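Alpha/beta fold hydrolase (Pseudomonas aeruginosa, PDB 6I8W) is a membrane-bound phospholipase A that degrades membrane phospholipids and acts as a bacterial virulence factor. Local coordinates at residues A38-H43 against P84-Y89; K75-R80 against V287-R292; H132-S137 against Q298-F303. All coordinates share one frame; numbering follows the deposited sequence.

Interaction 1: A38-H43 against P84-Y89; sequences AGLSEH and PLTERY. With CO2 (carbon dioxide), chain F; CO2 (carbon dioxide), chain H.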
loop_
_atom_site.group_PDB
_atom_site.type_symbol
_atom_site.label_atom_id
_atom_site.label_comp_id
_atom_site.label_asym_id
_atom_site.label_seq_id
_atom_site.Cartn_x
_atom_site.Cartn_y
_atom_site.Cartn_z
ATOM N N ALA A 38 -13.942 4.532 -8.835
ATOM C CA ALA A 38 -13.581 5.179 -7.579
ATOM C C ALA A 38 -13.510 6.692 -7.719
ATOM O O ALA A 38 -13.355 7.403 -6.726
ATOM C CB ALA A 38 -12.261 4.648 -7.085
ATOM N N GLY A 39 -13.611 7.181 -8.952
ATOM C CA GLY A 39 -13.471 8.600 -9.208
ATOM C C GLY A 39 -12.026 9.086 -9.057
ATOM O O GLY A 39 -11.799 10.225 -8.670
ATOM N N LEU A 40 -11.054 8.221 -9.337
ATOM C CA LEU A 40 -9.627 8.564 -9.210
ATOM C C LEU A 40 -8.955 8.698 -10.575
ATOM O O LEU A 40 -9.248 7.931 -11.472
ATOM C CB LEU A 40 -8.890 7.497 -8.408
ATOM C CG LEU A 40 -9.378 7.323 -6.963
ATOM C CD1 LEU A 40 -8.785 6.050 -6.349
ATOM C CD2 LEU A 40 -8.977 8.551 -6.145
ATOM N N SER A 41 -8.072 9.674 -10.723
ATOM C CA SER A 41 -7.269 9.791 -11.934
ATOM C C SER A 41 -5.800 9.957 -11.558
ATOM O O SER A 41 -5.474 10.371 -10.435
ATOM C CB SER A 41 -7.767 10.947 -12.803
ATOM O OG SER A 41 -7.719 12.169 -12.095
ATOM N N GLU A 42 -4.920 9.620 -12.497
ATOM C CA GLU A 42 -3.479 9.565 -12.234
ATOM C C GLU A 42 -2.735 10.846 -12.603
ATOM O O GLU A 42 -2.996 11.457 -13.634
ATOM C CB GLU A 42 -2.862 8.369 -12.974
ATOM C CG GLU A 42 -1.352 8.217 -12.714
ATOM C CD GLU A 42 -0.786 6.896 -13.222
ATOM O OE1 GLU A 42 -1.514 6.154 -13.909
ATOM O OE2 GLU A 42 0.396 6.599 -12.932
ATOM N N HIS A 43 -1.798 11.240 -11.742
ATOM C CA HIS A 43 -0.945 12.386 -11.974
ATOM C C HIS A 43 0.461 12.022 -11.538
ATOM O O HIS A 43 0.687 10.927 -11.030
ATOM C CB HIS A 43 -1.445 13.598 -11.180
ATOM C CG HIS A 43 -2.894 13.890 -11.394
ATOM N ND1 HIS A 43 -3.351 14.661 -12.440
ATOM C CD2 HIS A 43 -3.996 13.479 -10.719
ATOM C CE1 HIS A 43 -4.671 14.731 -12.387
ATOM N NE2 HIS A 43 -5.085 14.020 -11.355
ATOM N N PRO A 84 -16.038 4.701 -1.867
ATOM C CA PRO A 84 -17.063 5.453 -1.105
ATOM C C PRO A 84 -16.546 6.734 -0.445
ATOM O O PRO A 84 -17.337 7.499 0.092
ATOM C CB PRO A 84 -17.516 4.454 -0.029
ATOM C CG PRO A 84 -16.332 3.570 0.163
ATOM C CD PRO A 84 -15.724 3.412 -1.217
ATOM N N LEU A 85 -15.236 6.951 -0.473
ATOM C CA LEU A 85 -14.623 8.096 0.189
ATOM C C LEU A 85 -14.531 9.353 -0.675
ATOM O O LEU A 85 -14.489 10.460 -0.143
ATOM C CB LEU A 85 -13.199 7.725 0.666
ATOM C CG LEU A 85 -13.171 6.521 1.603
ATOM C CD1 LEU A 85 -11.737 6.180 2.009
ATOM C CD2 LEU A 85 -14.023 6.852 2.815
ATOM N N THR A 86 -14.468 9.197 -1.999
ATOM C CA THR A 86 -14.239 10.357 -2.856
ATOM C C THR A 86 -15.457 11.283 -2.948
ATOM O O THR A 86 -15.332 12.418 -3.399
ATOM C CB THR A 86 -13.831 9.941 -4.288
ATOM O OG1 THR A 86 -14.753 8.970 -4.787
ATOM C CG2 THR A 86 -12.440 9.330 -4.293
ATOM N N GLU A 87 -16.614 10.825 -2.483
ATOM C CA GLU A 87 -17.806 11.683 -2.440
ATOM C C GLU A 87 -17.637 12.801 -1.421
ATOM O O GLU A 87 -18.066 13.924 -1.650
ATOM C CB GLU A 87 -19.062 10.873 -2.098
ATOM N N ARG A 88 -16.987 12.485 -0.305
ATOM C CA ARG A 88 -16.894 13.400 0.831
ATOM C C ARG A 88 -15.476 13.895 1.113
ATOM O O ARG A 88 -15.284 14.834 1.887
ATOM C CB ARG A 88 -17.448 12.714 2.085
ATOM C CG ARG A 88 -18.951 12.460 2.005
ATOM C CD ARG A 88 -19.440 11.664 3.210
ATOM N NE ARG A 88 -19.114 12.327 4.471
ATOM C CZ ARG A 88 -19.212 11.750 5.665
ATOM N NH1 ARG A 88 -19.624 10.494 5.764
ATOM N NH2 ARG A 88 -18.894 12.427 6.759
ATOM N N TYR A 89 -14.485 13.266 0.488
ATOM C CA TYR A 89 -13.083 13.598 0.757
ATOM C C TYR A 89 -12.290 13.820 -0.502
ATOM O O TYR A 89 -12.655 13.342 -1.574
ATOM C CB TYR A 89 -12.403 12.491 1.596
ATOM C CG TYR A 89 -13.036 12.339 2.952
ATOM C CD1 TYR A 89 -12.696 13.199 3.992
ATOM C CD2 TYR A 89 -13.994 11.359 3.191
ATOM C CE1 TYR A 89 -13.301 13.092 5.238
ATOM C CE2 TYR A 89 -14.604 11.237 4.442
ATOM C CZ TYR A 89 -14.246 12.105 5.459
ATOM O OH TYR A 89 -14.832 11.995 6.703
HETATM C C CO2 F . 0.921 14.533 -14.283
HETATM O O1 CO2 F . 0.282 15.197 -13.620
HETATM O O2 CO2 F . 1.560 13.866 -14.944
HETATM C C CO2 H . -13.840 14.181 9.315
HETATM O O1 CO2 H . -13.139 14.057 10.189
HETATM O O2 CO2 H . -14.532 14.284 8.441
#
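Ala38 lies in the C-terminal end region of the long N-terminal helix, and its carbonyl oxygen meets the side chain of Thr86, whose segment coils helically over residues 84-87 without forming a true helix. Gly39 leaves the helix with positive phi (72°) in a Schellman motif, and the chain then straightens into strand 41-47, the outermost strand on one side of the sheet. Within 84-89, Leu85 O accepts from Arg88 N and Tyr89 N, closing the turn that leads into strand 90-94. Thr86 OG1 donates to Ala38 O at 2.9 Å, reaching it from above the carbonyl plane with a C=O...donor angle of 143°. With chi1 at 50°, the hydroxyl sits between the backbone N and the carbonyl carbon, while Thr86 CG2 lies 3.2 Å from Ala38 O. In this alpha/beta hydrolase fold the threonine thus ties the end of the N-terminal helix to the loop between helix 79-82 and strand 90-94. Beside the bond, Leu40 CD2 packs against Thr86 CG2 at 4.0 Å, one branch methyl against another. Farther along, Tyr89 OH donates to O2 of a carbon dioxide (chain H) at 2.9 Å and also bonds Gln301.

Interaction 2: K75-R80 against V287-R292; sequences KDNWLR and VPMVER. With MYR (myristic acid), chain C; BOG (octyl beta-D-glucopyranoside), chain D; IPA (isopropyl alcohol), chain E.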
loop_
_atom_site.group_PDB
_atom_site.type_symbol
_atom_site.label_atom_id
_atom_site.label_comp_id
_atom_site.label_asym_id
_atom_site.label_seq_id
_atom_site.Cartn_x
_atom_site.Cartn_y
_atom_site.Cartn_z
ATOM N N LYS A 75 -0.362 2.199 -5.445
ATOM C CA LYS A 75 -1.542 3.017 -5.178
ATOM C C LYS A 75 -2.839 2.319 -5.592
ATOM O O LYS A 75 -3.913 2.635 -5.061
ATOM C CB LYS A 75 -1.414 4.373 -5.887
ATOM C CG LYS A 75 -1.313 4.290 -7.399
ATOM C CD LYS A 75 -0.762 5.599 -7.970
ATOM C CE LYS A 75 -0.682 5.569 -9.486
ATOM N NZ LYS A 75 0.178 4.461 -9.983
ATOM N N ASP A 76 -2.766 1.378 -6.532
ATOM C CA ASP A 76 -3.998 0.682 -6.956
ATOM C C ASP A 76 -4.539 -0.284 -5.887
ATOM O O ASP A 76 -5.662 -0.769 -6.020
ATOM C CB ASP A 76 -3.777 -0.087 -8.263
ATOM C CG ASP A 76 -3.696 0.831 -9.479
ATOM O OD1 ASP A 76 -4.465 1.811 -9.553
ATOM O OD2 ASP A 76 -2.882 0.562 -10.381
ATOM N N ASN A 77 -3.769 -0.558 -4.828
ATOM C CA ASN A 77 -4.305 -1.286 -3.664
ATOM C C ASN A 77 -5.540 -0.612 -3.049
ATOM O O ASN A 77 -6.339 -1.259 -2.374
ATOM C CB ASN A 77 -3.257 -1.416 -2.560
ATOM C CG ASN A 77 -2.477 -2.722 -2.610
ATOM O OD1 ASN A 77 -2.070 -3.233 -1.567
ATOM N ND2 ASN A 77 -2.276 -3.269 -3.801
ATOM N N TRP A 78 -5.668 0.690 -3.266
ATOM C CA TRP A 78 -6.670 1.494 -2.568
ATOM C C TRP A 78 -7.967 1.766 -3.319
ATOM O O TRP A 78 -8.843 2.428 -2.768
ATOM C CB TRP A 78 -6.056 2.853 -2.189
ATOM C CG TRP A 78 -4.891 2.740 -1.227
ATOM C CD1 TRP A 78 -3.547 2.865 -1.512
ATOM C CD2 TRP A 78 -4.986 2.477 0.174
ATOM N NE1 TRP A 78 -2.804 2.686 -0.349
ATOM C CE2 TRP A 78 -3.674 2.452 0.692
ATOM C CE3 TRP A 78 -6.069 2.278 1.052
ATOM C CZ2 TRP A 78 -3.416 2.238 2.050
ATOM C CZ3 TRP A 78 -5.812 2.053 2.376
ATOM C CH2 TRP A 78 -4.495 2.039 2.873
ATOM N N LEU A 79 -8.104 1.274 -4.553
ATOM C CA LEU A 79 -9.201 1.741 -5.427
ATOM C C LEU A 79 -10.601 1.491 -4.875
ATOM O O LEU A 79 -11.444 2.388 -4.859
ATOM C CB LEU A 79 -9.100 1.089 -6.815
ATOM C CG LEU A 79 -7.721 1.271 -7.470
ATOM C CD1 LEU A 79 -7.712 0.750 -8.904
ATOM C CD2 LEU A 79 -7.315 2.726 -7.415
ATOM N N ARG A 80 -10.878 0.260 -4.480
ATOM C CA ARG A 80 -12.234 -0.072 -4.053
ATOM C C ARG A 80 -12.544 0.547 -2.696
ATOM O O ARG A 80 -13.678 0.898 -2.401
ATOM C CB ARG A 80 -12.420 -1.587 -4.029
ATOM C CG ARG A 80 -12.512 -2.175 -5.440
ATOM C CD ARG A 80 -12.408 -3.684 -5.454
ATOM N NE ARG A 80 -12.547 -4.194 -6.813
ATOM C CZ ARG A 80 -12.378 -5.464 -7.150
ATOM N NH1 ARG A 80 -12.092 -6.359 -6.215
ATOM N NH2 ARG A 80 -12.523 -5.842 -8.414
ATOM N N VAL A 287 -4.667 -7.420 4.314
ATOM C CA VAL A 287 -5.020 -6.210 3.562
ATOM C C VAL A 287 -6.544 -6.022 3.517
ATOM O O VAL A 287 -7.175 -6.162 2.469
ATOM C CB VAL A 287 -4.402 -6.233 2.126
ATOM C CG1 VAL A 287 -2.858 -6.027 2.190
ATOM C CG2 VAL A 287 -4.704 -7.543 1.414
ATOM N N PRO A 288 -7.148 -5.698 4.679
ATOM C CA PRO A 288 -8.609 -5.552 4.782
ATOM C C PRO A 288 -9.183 -4.593 3.729
ATOM O O PRO A 288 -10.271 -4.854 3.184
ATOM C CB PRO A 288 -8.825 -4.980 6.202
ATOM C CG PRO A 288 -7.577 -5.206 6.939
ATOM C CD PRO A 288 -6.454 -5.376 5.941
ATOM N N MET A 289 -8.455 -3.521 3.427
ATOM C CA MET A 289 -8.947 -2.523 2.469
ATOM C C MET A 289 -9.015 -3.092 1.051
ATOM O O MET A 289 -9.687 -2.526 0.196
ATOM C CB MET A 289 -8.079 -1.262 2.486
ATOM C CG MET A 289 -6.785 -1.388 1.701
ATOM S SD MET A 289 -5.524 -2.329 2.637
ATOM C CE MET A 289 -4.115 -2.120 1.541
ATOM N N VAL A 290 -8.328 -4.210 0.801
ATOM C CA VAL A 290 -8.456 -4.898 -0.488
ATOM C C VAL A 290 -9.421 -6.084 -0.393
ATOM O O VAL A 290 -10.238 -6.287 -1.283
ATOM C CB VAL A 290 -7.090 -5.392 -1.008
ATOM C CG1 VAL A 290 -7.247 -6.119 -2.353
ATOM C CG2 VAL A 290 -6.107 -4.227 -1.123
ATOM N N GLU A 291 -9.314 -6.870 0.683
ATOM C CA GLU A 291 -10.133 -8.068 0.840
ATOM C C GLU A 291 -11.626 -7.742 1.017
ATOM O O GLU A 291 -12.497 -8.363 0.405
ATOM C CB GLU A 291 -9.642 -8.909 2.032
ATOM C CG GLU A 291 -10.425 -10.232 2.173
ATOM C CD GLU A 291 -9.770 -11.272 3.085
ATOM O OE1 GLU A 291 -10.480 -12.218 3.482
ATOM O OE2 GLU A 291 -8.552 -11.183 3.377
ATOM N N ARG A 292 -11.902 -6.768 1.876
ATOM C CA ARG A 292 -13.268 -6.343 2.170
ATOM C C ARG A 292 -13.296 -4.810 2.185
ATOM O O ARG A 292 -13.360 -4.184 3.252
ATOM C CB ARG A 292 -13.741 -6.929 3.503
ATOM C CG ARG A 292 -13.649 -8.463 3.572
ATOM C CD ARG A 292 -14.838 -9.112 4.267
ATOM N NE ARG A 292 -14.941 -8.793 5.695
ATOM C CZ ARG A 292 -14.436 -9.529 6.681
ATOM N NH1 ARG A 292 -13.778 -10.653 6.416
ATOM N NH2 ARG A 292 -14.608 -9.151 7.943
HETATM C C1 MYR C . 1.348 -6.013 1.049
HETATM O O1 MYR C . 0.878 -4.931 1.471
HETATM O O2 MYR C . 2.317 -6.583 1.600
HETATM C C2 MYR C . 0.666 -6.702 -0.118
HETATM C C3 MYR C . -0.502 -5.853 -0.619
HETATM C C4 MYR C . -1.415 -6.645 -1.551
HETATM C C5 MYR C . -0.731 -6.988 -2.865
HETATM C C6 MYR C . -1.752 -7.557 -3.842
HETATM C C7 MYR C . -1.906 -6.677 -5.079
HETATM C C8 MYR C . -3.373 -6.565 -5.488
HETATM C C9 MYR C . -3.556 -6.610 -7.004
HETATM C C10 MYR C . -3.946 -5.241 -7.546
HETATM C C11 MYR C . -4.447 -5.316 -8.984
HETATM C C12 MYR C . -4.448 -3.931 -9.620
HETATM C C13 MYR C . -5.541 -3.816 -10.671
HETATM C C14 MYR C . -6.215 -2.466 -10.578
HETATM C C1 BOG D . -11.844 -7.962 -11.902
HETATM O O1 BOG D . -10.901 -7.701 -10.862
HETATM C C2 BOG D . -12.887 -8.935 -11.337
HETATM O O2 BOG D . -12.359 -10.257 -11.429
HETATM C C3 BOG D . -14.248 -8.889 -12.028
HETATM O O3 BOG D . -15.225 -9.674 -11.327
HETATM C C4 BOG D . -14.685 -7.438 -12.090
HETATM O O4 BOG D . -16.024 -7.324 -12.609
HETATM C C5 BOG D . -13.658 -6.742 -12.981
HETATM O O5 BOG D . -12.377 -6.704 -12.333
HETATM C C6 BOG D . -14.089 -5.339 -13.410
HETATM O O6 BOG D . -13.454 -4.331 -12.621
HETATM C "C1'" BOG D . -9.819 -6.870 -11.268
HETATM C "C2'" BOG D . -9.093 -6.375 -10.025
HETATM C "C3'" BOG D . -9.185 -7.426 -8.932
HETATM C "C4'" BOG D . -8.267 -7.119 -7.764
HETATM C "C5'" BOG D . -7.689 -8.427 -7.240
HETATM C "C6'" BOG D . -7.028 -8.234 -5.884
HETATM C "C7'" BOG D . -6.013 -9.340 -5.629
HETATM C "C8'" BOG D . -6.662 -10.697 -5.768
HETATM C C1 IPA E . -7.336 -3.775 -5.307
HETATM C C2 IPA E . -8.238 -2.656 -5.813
HETATM C C3 IPA E . -8.924 -3.064 -7.109
HETATM O O2 IPA E . -9.201 -2.333 -4.798
HETATM O O HOH W 1 -9.038 -1.207 -2.298
HETATM O O HOH W 2 -12.080 -6.432 -3.370
#
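Asn77 and Trp78, in a short 3-10 segment that begins at Lys75, meet Val290 and Met289 of helix 288-291. Asn77 O lies 3.2 Å from Val290 CG2, and its OD1 is 3.9 Å from Met289 CE. Asn77 OD1 also lies 3.2 Å from C3 of the bound myristic acid. One water donates to Asn77 O and Met289 O and also bonds isopropyl alcohol, probably from the crystallisation liquor. Trp78 offers the six-membered part of its indole, Trp78 CZ3 lying 3.6 Å from Met289 CG; chi1 of Met289 (80°) and a bend at its chi2 (-78°) lay the methionine over the ring. Met289 CE stands over one face and SD is 4.8 Å from the ring centroid, a Met-aromatic contact of oblique geometry. Next, Arg80 N donates to the alcohol O2, while Arg80 NH1 donates to a second water, in the guanidinium plane, that donates to Val290 O. Arg80 NE pairs with Glu34 of helix 3-38. The apolar part is thus Trp78 with Met289, whereas Asn77 meets methyl groups with its oxygens and waters bridge the segments at Asn77 O, Met289 O and Val290 O; the adjoining bound lipid is consistent with an acyl-binding site.

Interaction 3: H132-S137 against Q298-F303; sequences HLAGNS and QHYQAF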
loop_
_atom_site.group_PDB
_atom_site.type_symbol
_atom_site.label_atom_id
_atom_site.label_comp_id
_atom_site.label_asym_id
_atom_site.label_seq_id
_atom_site.Cartn_x
_atom_site.Cartn_y
_atom_site.Cartn_z
ATOM N N HIS A 132 -5.569 13.801 6.684
ATOM C CA HIS A 132 -5.707 12.524 7.357
ATOM C C HIS A 132 -4.775 11.549 6.667
ATOM O O HIS A 132 -4.672 11.557 5.445
ATOM C CB HIS A 132 -7.138 12.009 7.287
ATOM C CG HIS A 132 -8.146 12.963 7.837
ATOM N ND1 HIS A 132 -8.603 12.892 9.135
ATOM C CD2 HIS A 132 -8.764 14.030 7.275
ATOM C CE1 HIS A 132 -9.485 13.859 9.342
ATOM N NE2 HIS A 132 -9.598 14.564 8.229
ATOM N N LEU A 133 -4.104 10.717 7.451
ATOM C CA LEU A 133 -3.198 9.708 6.915
ATOM C C LEU A 133 -3.773 8.332 7.133
ATOM O O LEU A 133 -4.303 8.056 8.208
ATOM C CB LEU A 133 -1.831 9.776 7.616
ATOM C CG LEU A 133 -0.857 10.906 7.336
ATOM C CD1 LEU A 133 0.336 10.785 8.293
ATOM C CD2 LEU A 133 -0.408 10.801 5.879
ATOM N N ALA A 134 -3.640 7.458 6.142
ATOM C CA ALA A 134 -3.911 6.039 6.338
ATOM C C ALA A 134 -2.820 5.228 5.649
ATOM O O ALA A 134 -2.443 5.527 4.528
ATOM C CB ALA A 134 -5.290 5.645 5.796
ATOM N N GLY A 135 -2.309 4.210 6.325
ATOM C CA GLY A 135 -1.259 3.405 5.742
ATOM C C GLY A 135 -1.416 1.941 6.069
ATOM O O GLY A 135 -1.780 1.578 7.192
ATOM N N ASN A 136 -1.121 1.098 5.087
ATOM C CA ASN A 136 -1.140 -0.342 5.286
ATOM C C ASN A 136 0.276 -0.928 5.373
ATOM O O ASN A 136 1.124 -0.662 4.516
ATOM C CB ASN A 136 -1.919 -1.008 4.149
ATOM C CG ASN A 136 -1.782 -2.526 4.138
ATOM O OD1 ASN A 136 -1.225 -3.097 3.204
ATOM N ND2 ASN A 136 -2.307 -3.185 5.169
ATOM N N SER A 137 0.503 -1.743 6.400
ATOM C CA SER A 137 1.761 -2.469 6.545
ATOM C C SER A 137 2.975 -1.533 6.563
ATOM O O SER A 137 3.081 -0.669 7.420
ATOM C CB SER A 137 1.867 -3.502 5.426
ATOM O OG SER A 137 2.819 -4.503 5.723
ATOM N N GLN A 298 -16.097 1.631 5.595
ATOM C CA GLN A 298 -17.195 2.019 6.477
ATOM C C GLN A 298 -16.704 2.189 7.920
ATOM O O GLN A 298 -17.106 3.122 8.603
ATOM C CB GLN A 298 -18.332 0.990 6.430
ATOM C CG GLN A 298 -19.260 1.130 5.232
ATOM C CD GLN A 298 -20.344 0.074 5.231
ATOM O OE1 GLN A 298 -21.451 0.309 5.716
ATOM N NE2 GLN A 298 -20.027 -1.104 4.702
ATOM N N HIS A 299 -15.849 1.270 8.384
ATOM C CA HIS A 299 -15.226 1.417 9.711
ATOM C C HIS A 299 -14.403 2.707 9.763
ATOM O O HIS A 299 -14.440 3.461 10.739
ATOM C CB HIS A 299 -14.315 0.222 10.046
ATOM C CG HIS A 299 -15.040 -0.999 10.523
ATOM N ND1 HIS A 299 -15.870 -1.000 11.625
ATOM C CD2 HIS A 299 -15.005 -2.281 10.080
ATOM C CE1 HIS A 299 -16.340 -2.218 11.824
ATOM N NE2 HIS A 299 -15.821 -3.018 10.905
ATOM N N TYR A 300 -13.652 2.955 8.700
ATOM C CA TYR A 300 -12.822 4.159 8.607
ATOM C C TYR A 300 -13.682 5.435 8.582
ATOM O O TYR A 300 -13.370 6.395 9.281
ATOM C CB TYR A 300 -11.940 4.094 7.364
ATOM C CG TYR A 300 -10.942 5.220 7.227
ATOM C CD1 TYR A 300 -10.212 5.670 8.325
ATOM C CD2 TYR A 300 -10.701 5.811 5.989
ATOM C CE1 TYR A 300 -9.273 6.702 8.194
ATOM C CE2 TYR A 300 -9.763 6.836 5.845
ATOM C CZ TYR A 300 -9.055 7.268 6.956
ATOM O OH TYR A 300 -8.133 8.280 6.823
ATOM N N GLN A 301 -14.767 5.445 7.795
ATOM C CA GLN A 301 -15.679 6.592 7.791
ATOM C C GLN A 301 -16.277 6.839 9.167
ATOM O O GLN A 301 -16.476 7.994 9.580
ATOM C CB GLN A 301 -16.816 6.397 6.786
ATOM C CG GLN A 301 -17.758 7.585 6.737
ATOM C CD GLN A 301 -17.082 8.844 6.213
ATOM O OE1 GLN A 301 -16.947 9.019 4.998
ATOM N NE2 GLN A 301 -16.670 9.737 7.123
ATOM N N ALA A 302 -16.578 5.758 9.878
ATOM C CA ALA A 302 -17.147 5.888 11.213
ATOM C C ALA A 302 -16.135 6.566 12.137
ATOM O O ALA A 302 -16.469 7.471 12.901
ATOM C CB ALA A 302 -17.563 4.519 11.757
ATOM N N PHE A 303 -14.900 6.086 12.065
ATOM C CA PHE A 303 -13.784 6.666 12.811
ATOM C C PHE A 303 -13.638 8.153 12.497
ATOM O O PHE A 303 -13.603 8.976 13.405
ATOM C CB PHE A 303 -12.481 5.909 12.480
ATOM C CG PHE A 303 -11.217 6.634 12.891
ATOM C CD1 PHE A 303 -10.845 6.709 14.227
ATOM C CD2 PHE A 303 -10.401 7.232 11.932
ATOM C CE1 PHE A 303 -9.676 7.368 14.605
ATOM C CE2 PHE A 303 -9.225 7.890 12.300
ATOM C CZ PHE A 303 -8.861 7.950 13.630
HETATM O O HOH W 3 -6.751 8.852 8.982
#
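Tyr300 carries its ring anti to the backbone N (chi1 -174°), which sends the phenol from helix 293-308 across to strand 131-136; there the strand backbone points CB of His132 toward the tyrosine, while a first torsion of -56° puts the imidazole beside the backbone N. Tyr300 OH ends up between two side chains of the strand that point to the same side, 3.9 Å from His132 CB and 4.0 Å from Ala134 CB. The alanine methyl meets the phenol obliquely, Ala134 CB being 4.3 Å from Tyr300 CZ. Leu133, between them, points away and presents its carbonyl instead: a water donates to Leu133 O at 2.7 Å and bonds Tyr300 OH at 2.6 Å, lying in the plane of the ring at its edge. The short helix and strand segments run roughly antiparallel (150°), their axes 12.1 Å apart at closest, so the tyrosine spans much of the gap. Leu65 and Ala158 on the neighbouring strands 64-68 and 154-160 also touch its side chain. This is the packing of the C-terminal helix on the central sheet of an alpha/beta hydrolase. The strand leads into a GxSxG nucleophile-elbow geometry; in the conformer given, Ser137 OG bonds His286, consistent with a Ser137-His286-Asp258 triad. His132 ND1 bonds Ser156, and the ring borders a carbon dioxide site. The contact is small, buried and centred on the hydroxyl: Leu133 O, 4.1 Å from Tyr300 OH, is too far for a direct bond, and the water completes the link to the strand.

How the interactions relate
The three contacts lie 12 to 15 Å apart, centre to centre, around one mixed sheet. Interaction 1, just before edge strand 41-47, meets interaction 2 where Ala38 and Leu40 pack on Leu79 of helix 79-82. It meets interaction 3 through Leu85, whose side chain packs on Tyr300. Interactions 2 and 3 join at Asn136, which touches Trp78, Val287 and Met289, and their helices 288-291 and 293-308 are consecutive. Along the chain, interaction 1 closes before 3 opens, while the segments of 2 alternate with those of both. Together they connect the N-terminal helix, the site that holds myristic acid and the probable nucleophile elbow with the C-terminal helix.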